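Local coordinates for Lactamase_B domain-containing protein (Bacillus lehensis G1, PDB 7EV5) that binds two zinc ions and probably acts as a dual-activity hydrolase that resembles both B3 metallo-beta-lactamases and glyoxalase II, at residues A[61-64]-A[65-69]; A[76-79]-A[80-83]; A[84-87]-A[88-91]; A[108-111]-A[112-115]. All coordinates share one frame; numbering follows the deposited sequence. Where two conformers were deposited one is given.

Interaction 1 (A[61-64]-A[65-69])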
loop_
_atom_site.group_PDB
_atom_site.type_symbol
_atom_site.label_atom_id
_atom_site.label_comp_id
_atom_site.label_asym_id
_atom_site.label_seq_id
_atom_site.Cartn_x
_atom_site.Cartn_y
_atom_site.Cartn_z
ATOM N N GLY A 61 6.300 -5.069 -7.894
ATOM C CA GLY A 61 6.995 -6.041 -8.729
ATOM C C GLY A 61 6.130 -7.188 -9.212
ATOM O O GLY A 61 6.422 -7.785 -10.250
ATOM N N ALA A 62 5.059 -7.505 -8.487
ATOM C CA ALA A 62 4.141 -8.570 -8.876
ATOM C C ALA A 62 2.869 -8.056 -9.551
ATOM O O ALA A 62 1.977 -8.855 -9.852
ATOM C CB ALA A 62 3.789 -9.424 -7.660
ATOM N N VAL A 63 2.773 -6.748 -9.815
ATOM C CA VAL A 63 1.541 -6.190 -10.379
ATOM C C VAL A 63 1.211 -6.822 -11.732
ATOM O O VAL A 63 0.076 -7.245 -11.963
ATOM C CB VAL A 63 1.629 -4.654 -10.450
ATOM C CG1 VAL A 63 0.529 -4.086 -11.333
ATOM C CG2 VAL A 63 1.521 -4.057 -9.057
ATOM N N ASP A 64 2.191 -6.892 -12.641
ATOM C CA ASP A 64 1.952 -7.448 -13.976
ATOM C C ASP A 64 1.337 -8.840 -13.883
ATOM O O ASP A 64 0.286 -9.121 -14.477
ATOM C CB ASP A 64 3.285 -7.561 -14.728
ATOM C CG ASP A 64 3.727 -6.263 -15.399
ATOM O OD1 ASP A 64 2.875 -5.410 -15.739
ATOM O OD2 ASP A 64 4.955 -6.107 -15.604
ATOM N N ALA A 65 1.988 -9.730 -13.139
ATOM C CA ALA A 65 1.543 -11.118 -13.089
ATOM C C ALA A 65 0.174 -11.234 -12.437
ATOM O O ALA A 65 -0.689 -11.973 -12.917
ATOM C CB ALA A 65 2.572 -11.971 -12.353
ATOM N N VAL A 66 -0.054 -10.504 -11.349
ATOM C CA VAL A 66 -1.348 -10.566 -10.680
ATOM C C VAL A 66 -2.438 -9.972 -11.572
ATOM O O VAL A 66 -3.515 -10.559 -11.743
ATOM C CB VAL A 66 -1.270 -9.880 -9.302
ATOM C CG1 VAL A 66 -2.634 -9.809 -8.678
ATOM C CG2 VAL A 66 -0.323 -10.645 -8.385
ATOM N N ARG A 67 -2.170 -8.801 -12.158
ATOM C CA ARG A 67 -3.136 -8.168 -13.052
ATOM C C ARG A 67 -3.470 -9.073 -14.236
ATOM O O ARG A 67 -4.641 -9.237 -14.598
ATOM C CB ARG A 67 -2.568 -6.828 -13.526
ATOM C CG ARG A 67 -3.443 -6.023 -14.455
ATOM C CD ARG A 67 -2.581 -5.017 -15.222
ATOM N NE ARG A 67 -1.680 -5.695 -16.152
ATOM C CZ ARG A 67 -0.361 -5.526 -16.191
ATOM N NH1 ARG A 67 0.240 -4.688 -15.357
ATOM N NH2 ARG A 67 0.363 -6.199 -17.074
ATOM N N ASP A 68 -2.445 -9.676 -14.848
ATOM C CA ASP A 68 -2.666 -10.525 -16.019
ATOM C C ASP A 68 -3.408 -11.803 -15.648
ATOM O O ASP A 68 -4.311 -12.236 -16.376
ATOM C CB ASP A 68 -1.328 -10.869 -16.679
ATOM C CG ASP A 68 -0.682 -9.678 -17.385
ATOM O OD1 ASP A 68 -1.351 -8.643 -17.586
ATOM O OD2 ASP A 68 0.510 -9.794 -17.751
ATOM N N THR A 69 -3.033 -12.426 -14.528
ATOM C CA THR A 69 -3.638 -13.696 -14.132
ATOM C C THR A 69 -5.124 -13.547 -13.841
ATOM O O THR A 69 -5.928 -14.399 -14.233
ATOM C CB THR A 69 -2.922 -14.249 -12.900
ATOM O OG1 THR A 69 -1.567 -14.557 -13.232
ATOM C CG2 THR A 69 -3.615 -15.505 -12.382
HETATM O O HOH W 1 4.769 -9.046 -12.232
#
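Arg67 starts with its CG trans to the backbone N (chi1 -179°) and folds over at chi3 (68°), which brings its guanidinium back along helix 63-70 to Asp64, one turn earlier; the CG of Asp64 sits beside its own N. The result is an i to i+3 salt bridge on the helix of a beta-alpha-beta unit between strands 46-51 and 74-77. In the conformer described, one of two modelled for Arg67, both terminal nitrogens meet a single oxygen, with Arg67 NH1 2.8 Å and NH2 3.0 Å from Asp64 OD1. That oxygen lies near the guanidinium plane, but the carboxylate is turned 74° against it: NH1 takes the anti lone pair, NH2 comes from above the carboxylate plane. Asp64 OD1 also accepts from Ala103 N. Arg67 NH2 extends the network to Asp68 OD1, 3.0 Å away, a position that would partly screen the two carboxylates from each other. In the backbone, the helix begins with Val66 N to Ala62 O at 3.0 Å and Arg67 N to Val63 O at 2.7 Å. At its start a water receives Ala65 N at 3.0 Å and donates to Gly61 O at 2.9 Å.

Interaction 2 (A[76-79]-A[80-83])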
loop_
_atom_site.group_PDB
_atom_site.type_symbol
_atom_site.label_atom_id
_atom_site.label_comp_id
_atom_site.label_asym_id
_atom_site.label_seq_id
_atom_site.Cartn_x
_atom_site.Cartn_y
_atom_site.Cartn_z
ATOM N N LEU A 76 -3.944 3.621 -8.577
ATOM C CA LEU A 76 -2.742 4.330 -8.154
ATOM C C LEU A 76 -3.015 5.827 -8.218
ATOM O O LEU A 76 -3.759 6.289 -9.089
ATOM C CB LEU A 76 -1.570 3.978 -9.086
ATOM C CG LEU A 76 -0.241 4.704 -8.870
ATOM C CD1 LEU A 76 0.387 4.362 -7.522
ATOM C CD2 LEU A 76 0.726 4.334 -9.990
ATOM N N HIS A 77 -2.403 6.584 -7.311
ATOM C CA HIS A 77 -2.547 8.035 -7.342
ATOM C C HIS A 77 -1.876 8.631 -8.577
ATOM O O HIS A 77 -0.766 8.243 -8.958
ATOM C CB HIS A 77 -1.960 8.670 -6.082
ATOM C CG HIS A 77 -2.423 10.076 -5.869
ATOM N ND1 HIS A 77 -1.879 11.153 -6.540
ATOM C CD2 HIS A 77 -3.430 10.572 -5.113
ATOM C CE1 HIS A 77 -2.510 12.258 -6.174
ATOM N NE2 HIS A 77 -3.461 11.931 -5.318
ATOM N N THR A 78 -2.563 9.603 -9.188
ATOM C CA THR A 78 -2.083 10.222 -10.424
ATOM C C THR A 78 -0.689 10.828 -10.279
ATOM O O THR A 78 0.061 10.896 -11.264
ATOM C CB THR A 78 -3.101 11.264 -10.912
ATOM O OG1 THR A 78 -2.828 11.587 -12.282
ATOM C CG2 THR A 78 -3.062 12.538 -10.072
ATOM N N LYS A 79 -0.306 11.262 -9.076
ATOM C CA LYS A 79 1.006 11.879 -8.942
ATOM C C LYS A 79 2.141 10.898 -9.207
ATOM O O LYS A 79 3.262 11.336 -9.491
ATOM C CB LYS A 79 1.159 12.537 -7.576
ATOM C CG LYS A 79 0.440 13.871 -7.463
ATOM C CD LYS A 79 0.301 14.285 -6.005
ATOM C CE LYS A 79 -0.509 15.564 -5.851
ATOM N NZ LYS A 79 -0.029 16.620 -6.789
ATOM N N GLU A 80 1.880 9.591 -9.133
ATOM C CA GLU A 80 2.888 8.576 -9.420
ATOM C C GLU A 80 2.563 7.753 -10.664
ATOM O O GLU A 80 3.134 6.679 -10.856
ATOM C CB GLU A 80 3.113 7.681 -8.195
ATOM C CG GLU A 80 3.809 8.433 -7.065
ATOM C CD GLU A 80 3.903 7.634 -5.779
ATOM O OE1 GLU A 80 3.779 6.399 -5.822
ATOM O OE2 GLU A 80 4.101 8.252 -4.720
ATOM N N ARG A 81 1.684 8.259 -11.534
ATOM C CA ARG A 81 1.239 7.476 -12.685
ATOM C C ARG A 81 2.384 7.076 -13.609
ATOM O O ARG A 81 2.326 6.007 -14.227
ATOM C CB ARG A 81 0.155 8.238 -13.455
ATOM C CG ARG A 81 0.614 9.514 -14.173
ATOM C CD ARG A 81 -0.557 10.133 -14.972
ATOM N NE ARG A 81 -0.256 11.463 -15.496
ATOM C CZ ARG A 81 0.195 11.714 -16.720
ATOM N NH1 ARG A 81 0.427 10.719 -17.572
ATOM N NH2 ARG A 81 0.428 12.970 -17.082
ATOM N N HIS A 82 3.428 7.904 -13.714
ATOM C CA HIS A 82 4.574 7.563 -14.545
ATOM C C HIS A 82 5.528 6.588 -13.873
ATOM O O HIS A 82 6.428 6.070 -14.543
ATOM C CB HIS A 82 5.379 8.820 -14.889
ATOM C CG HIS A 82 4.615 9.837 -15.677
ATOM N ND1 HIS A 82 4.066 9.562 -16.912
ATOM C CD2 HIS A 82 4.308 11.127 -15.406
ATOM C CE1 HIS A 82 3.455 10.642 -17.366
ATOM N NE2 HIS A 82 3.589 11.604 -16.473
ATOM N N TRP A 83 5.369 6.335 -12.575
ATOM C CA TRP A 83 6.372 5.562 -11.852
ATOM C C TRP A 83 6.308 4.072 -12.155
ATOM O O TRP A 83 7.325 3.382 -12.032
ATOM C CB TRP A 83 6.196 5.752 -10.347
ATOM C CG TRP A 83 6.628 7.092 -9.846
ATOM C CD1 TRP A 83 6.699 8.259 -10.550
ATOM C CD2 TRP A 83 7.033 7.399 -8.517
ATOM N NE1 TRP A 83 7.131 9.282 -9.734
ATOM C CE2 TRP A 83 7.356 8.775 -8.480
ATOM C CE3 TRP A 83 7.170 6.640 -7.358
ATOM C CZ2 TRP A 83 7.799 9.410 -7.312
ATOM C CZ3 TRP A 83 7.613 7.272 -6.201
ATOM C CH2 TRP A 83 7.920 8.646 -6.193
HETATM O O HOH W 2 -0.296 12.864 -13.535
HETATM O O HOH W 3 4.147 10.375 -12.169
#
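The guanidinium of Arg81 has Thr78 OG1 at its edge, near its plane, and on one face His82 NE2, 3.3 Å above the plane and offset toward the rim. A second flat group, the Trp83 indole, takes Glu80 CG over the centre of one face at 3.6 Å, whereas the His77 ring has Lys79 CA at its edge and stacks on His127. All this happens where strand 74-77 of the metallo-beta-lactamase fold ends in a 3-10 turn. The evidence for the turn is a pair of i to i+3 bonds: Glu80 N donates to His77 O at 3.0 Å, and Arg81 N to Thr78 O at 3.1 Å. Both donors stand above the acceptor's carbonyl plane, the second by 70°. The His77 side chain ties in as well, because Lys79 N gives its hydrogen to ND1 at 3.0 Å in a nearly straight bond (170°). With CG between its own N and carbonyl carbon (chi1 68°), Arg81 lays its extended chain alongside Thr78, pointing the same way, and CG comes within 3.3 Å of Thr78 O. Glu80 instead sends its extended chain inward: OE2 accepts from Ser132 OG and Gly134 N, OE1 from Ala55 N. The Glu80 side chain also touches the zinc ligand His54, and its carboxylate joins the loops of Ala55 and of Ser132 and Gly134, consistent with a second-shell role. On the strand side, the branch end Leu76 CD2 rests 3.5 Å from Glu80 O.

Interaction 3 (A[84-87]-A[88-91]); sequences LEDP and ALNG
Asp86 is extended and the backbone then coils tightly, so that Asp86 O accepts twice: from Leu89 N at 3.0 Å, above the carbonyl plane, and from Asn90 N at 3.2 Å, almost in line with the C=O bond. The side chain closes the same loop, for Asp86 OD1 takes Ala88 N at 3.0 Å on its anti side, 30° out of the carboxylate plane. A side-chain oxygen bound to the N of residue i+2 defines an Asx turn, here with Pro87 in the middle; together with the two main-chain bonds it makes an Asx motif. The torsion behind it is chi1 of Asp86 (-167°), which puts the carboxylate beside its carbonyl carbon, on the side of Ala88 N. Its other oxygen, Asp86 OD2, lies 3.4 Å from Leu89 CD1, where the leucine branch crosses the aspartate at a slant, and Ala88 CB approaches OD1 equally closely, also at 3.4 Å. Asn90 turns its amide inward, with CG between its N and carbonyl carbon (chi1 65°). The amide packs on Pro87, its OD1 3.6 Å from Pro87 CA, but its polar partners lie on both sides of it in sequence: OD1 accepts from Ser92 OG, ND2 donates to the earlier Trp83 O and the later Ile100 O. The carboxamide thus links its own loop to Ser92 at the start of helix 92-96 and to the segment at Ile100 after that helix. The whole turn lies in the connection from strand 74-77 to helix 92-96, with Gly91 as the residue just before that helix, at its N-cap position.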
loop_
_atom_site.group_PDB
_atom_site.type_symbol
_atom_site.label_atom_id
_atom_site.label_comp_id
_atom_site.label_asym_id
_atom_site.label_seq_id
_atom_site.Cartn_x
_atom_site.Cartn_y
_atom_site.Cartn_z
ATOM N N LEU A 84 5.138 3.545 -12.526
ATOM C CA LEU A 84 5.011 2.105 -12.721
ATOM C C LEU A 84 5.945 1.614 -13.818
ATOM O O LEU A 84 6.570 0.556 -13.690
ATOM C CB LEU A 84 3.568 1.757 -13.085
ATOM C CG LEU A 84 2.540 1.925 -11.966
ATOM C CD1 LEU A 84 1.168 1.557 -12.518
ATOM C CD2 LEU A 84 2.875 1.097 -10.727
ATOM N N GLU A 85 6.052 2.374 -14.899
ATOM C CA GLU A 85 6.746 1.925 -16.092
ATOM C C GLU A 85 8.130 2.525 -16.235
ATOM O O GLU A 85 8.815 2.233 -17.220
ATOM C CB GLU A 85 5.913 2.282 -17.325
ATOM C CG GLU A 85 4.606 1.522 -17.418
ATOM C CD GLU A 85 3.651 2.151 -18.400
ATOM O OE1 GLU A 85 3.043 3.178 -18.053
ATOM O OE2 GLU A 85 3.522 1.623 -19.524
ATOM N N ASP A 86 8.551 3.366 -15.296
ATOM C CA ASP A 86 9.831 4.069 -15.389
ATOM C C ASP A 86 10.707 3.689 -14.203
ATOM O O ASP A 86 10.493 4.183 -13.076
ATOM C CB ASP A 86 9.603 5.576 -15.453
ATOM C CG ASP A 86 10.842 6.342 -15.859
ATOM O OD1 ASP A 86 11.952 5.810 -15.663
ATOM O OD2 ASP A 86 10.697 7.478 -16.368
ATOM N N PRO A 87 11.719 2.839 -14.414
ATOM C CA PRO A 87 12.569 2.398 -13.299
ATOM C C PRO A 87 13.469 3.489 -12.762
ATOM O O PRO A 87 14.008 3.329 -11.663
ATOM C CB PRO A 87 13.389 1.261 -13.917
ATOM C CG PRO A 87 13.530 1.670 -15.362
ATOM C CD PRO A 87 12.247 2.407 -15.726
ATOM N N ALA A 88 13.651 4.581 -13.504
ATOM C CA ALA A 88 14.383 5.736 -12.996
ATOM C C ALA A 88 13.571 6.557 -12.008
ATOM O O ALA A 88 14.143 7.386 -11.290
ATOM C CB ALA A 88 14.830 6.635 -14.149
ATOM N N LEU A 89 12.255 6.366 -11.965
ATOM C CA LEU A 89 11.400 7.118 -11.056
ATOM C C LEU A 89 10.967 6.312 -9.842
ATOM O O LEU A 89 10.755 6.891 -8.769
ATOM C CB LEU A 89 10.146 7.608 -11.791
ATOM C CG LEU A 89 10.383 8.515 -12.998
ATOM C CD1 LEU A 89 9.068 8.830 -13.670
ATOM C CD2 LEU A 89 11.070 9.799 -12.564
ATOM N N ASN A 90 10.830 4.991 -9.977
ATOM C CA ASN A 90 10.226 4.196 -8.915
ATOM C C ASN A 90 11.227 3.658 -7.905
ATOM O O ASN A 90 10.829 2.909 -7.012
ATOM C CB ASN A 90 9.322 3.081 -9.472
ATOM C CG ASN A 90 10.079 2.017 -10.273
ATOM O OD1 ASN A 90 11.240 1.705 -9.990
ATOM N ND2 ASN A 90 9.404 1.446 -11.266
ATOM N N GLY A 91 12.504 4.020 -8.027
ATOM C CA GLY A 91 13.525 3.606 -7.090
ATOM C C GLY A 91 14.302 2.352 -7.462
ATOM O O GLY A 91 15.339 2.091 -6.845
#

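Interaction 4 (A[108-111]-A[112-115])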
loop_
_atom_site.group_PDB
_atom_site.type_symbol
_atom_site.label_atom_id
_atom_site.label_comp_id
_atom_site.label_asym_id
_atom_site.label_seq_id
_atom_site.Cartn_x
_atom_site.Cartn_y
_atom_site.Cartn_z
ATOM N N HIS A 108 -6.865 2.874 -13.209
ATOM C CA HIS A 108 -7.682 3.775 -12.413
ATOM C C HIS A 108 -6.722 4.697 -11.681
ATOM O O HIS A 108 -5.817 4.212 -10.995
ATOM C CB HIS A 108 -8.511 2.993 -11.387
ATOM C CG HIS A 108 -9.703 2.294 -11.968
ATOM N ND1 HIS A 108 -9.624 1.080 -12.616
ATOM C CD2 HIS A 108 -11.011 2.640 -11.973
ATOM C CE1 HIS A 108 -10.837 0.716 -13.005
ATOM N NE2 HIS A 108 -11.693 1.640 -12.619
ATOM N N LEU A 109 -6.901 6.008 -11.821
ATOM C CA LEU A 109 -6.005 6.993 -11.223
ATOM C C LEU A 109 -6.746 7.790 -10.157
ATOM O O LEU A 109 -7.770 8.427 -10.446
ATOM C CB LEU A 109 -5.414 7.936 -12.267
ATOM C CG LEU A 109 -4.551 7.276 -13.334
ATOM C CD1 LEU A 109 -4.120 8.306 -14.377
ATOM C CD2 LEU A 109 -3.342 6.617 -12.703
ATOM N N LEU A 110 -6.210 7.764 -8.936
ATOM C CA LEU A 110 -6.769 8.481 -7.800
ATOM C C LEU A 110 -6.271 9.922 -7.758
ATOM O O LEU A 110 -5.157 10.236 -8.195
ATOM C CB LEU A 110 -6.370 7.774 -6.498
ATOM C CG LEU A 110 -6.922 6.355 -6.352
ATOM C CD1 LEU A 110 -6.122 5.576 -5.314
ATOM C CD2 LEU A 110 -8.398 6.375 -6.013
ATOM N N THR A 111 -7.116 10.805 -7.218
ATOM C CA THR A 111 -6.751 12.201 -6.995
ATOM C C THR A 111 -7.157 12.631 -5.595
ATOM O O THR A 111 -6.386 12.476 -4.641
ATOM C CB THR A 111 -7.400 13.120 -8.036
ATOM O OG1 THR A 111 -8.795 12.814 -8.165
ATOM C CG2 THR A 111 -6.719 12.960 -9.364
ATOM N N ASN A 112 -8.385 13.133 -5.456
ATOM C CA ASN A 112 -8.863 13.679 -4.193
ATOM C C ASN A 112 -10.109 12.976 -3.679
ATOM O O ASN A 112 -10.754 13.493 -2.762
ATOM C CB ASN A 112 -9.140 15.180 -4.330
ATOM C CG ASN A 112 -10.203 15.475 -5.359
ATOM O OD1 ASN A 112 -10.162 14.950 -6.469
ATOM N ND2 ASN A 112 -11.168 16.315 -4.998
ATOM N N GLU A 113 -10.478 11.837 -4.260
ATOM C CA GLU A 113 -11.591 11.043 -3.742
ATOM C C GLU A 113 -11.391 10.744 -2.268
ATOM O O GLU A 113 -10.297 10.369 -1.839
ATOM C CB GLU A 113 -11.676 9.711 -4.484
ATOM C CG GLU A 113 -12.002 9.833 -5.935
ATOM C CD GLU A 113 -10.761 9.858 -6.787
ATOM O OE1 GLU A 113 -9.642 9.940 -6.223
ATOM O OE2 GLU A 113 -10.913 9.797 -8.021
ATOM N N LYS A 114 -12.455 10.913 -1.491
ATOM C CA LYS A 114 -12.427 10.551 -0.085
ATOM C C LYS A 114 -13.001 9.171 0.178
ATOM O O LYS A 114 -12.865 8.670 1.297
ATOM C CB LYS A 114 -13.173 11.595 0.747
ATOM C CG LYS A 114 -12.565 12.980 0.640
ATOM C CD LYS A 114 -11.139 12.993 1.147
ATOM C CE LYS A 114 -10.573 14.408 1.157
ATOM N NZ LYS A 114 -9.970 14.755 -0.156
ATOM N N SER A 115 -13.624 8.549 -0.817
ATOM C CA SER A 115 -14.178 7.213 -0.690
ATOM C C SER A 115 -13.915 6.437 -1.971
ATOM O O SER A 115 -13.797 7.017 -3.054
ATOM C CB SER A 115 -15.688 7.271 -0.430
ATOM O OG SER A 115 -16.175 6.021 0.025
#
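Thr111 N gives its hydrogen to Glu113 OE1 at 2.8 Å, with an N-H...O angle of 172°. The oxygen is met on its syn side and only 16° out of the carboxylate plane, so both the hydrogen and the carboxylate are well aligned for the bond. To get there Glu113 bends at chi2 (94°), folding its carboxylate back over the residues before it. On the way it crosses Leu110 at about a right angle: OE1 stands 3.8 Å from Leu110 CD2 and 3.6 Å from Leu110 CA. The second bond is between neighbouring side chains. Thr111 and Asn112 lie alongside each other, pointing the same way, and Thr111 OG1 donates to Asn112 OD1 at 3.1 Å, in the carbonyl plane and on a lone pair. Beyond these, Lys114 NZ curls back to donate to Asn112 O at 3.0 Å, and Thr111 O accepts a weak bond from His77 NE2. The polar links thus concentrate on the surface bend where the chain leaves the strand, with Leu110 as the buried member. This short linker runs from strand 108-110, outermost in one mixed sheet, to strand 115-118, outermost in the other; Lys114 already pairs with Val125 through its backbone. Such a passage between two sheets belongs to the alpha-beta/beta-alpha sandwich of metallo-beta-lactamase fold proteins.

How the interactions relate
Interactions 2 and 3 follow along the chain, their centres 10 Å apart, and they pack together through Leu76 CD2 and Leu84 CG at 3.6 Å. Interaction 4 joins interaction 2 by strand pairing, Thr78 N lying 2.8 Å from Leu110 O. Interaction 1 stands aside: its nearest atoms are about 8 Å from interaction 2 and 6 Å from interaction 3. Closeness to the zinc site differs. The Trp83 side chain of interaction 2 is about 7 Å from a zinc ion, Gly91 of interaction 3 about 9 Å, and the side chain of Val63 in interaction 1 about 13 Å. The Leu110 side chain of interaction 4 lies about 10 Å from that of the zinc ligand His54.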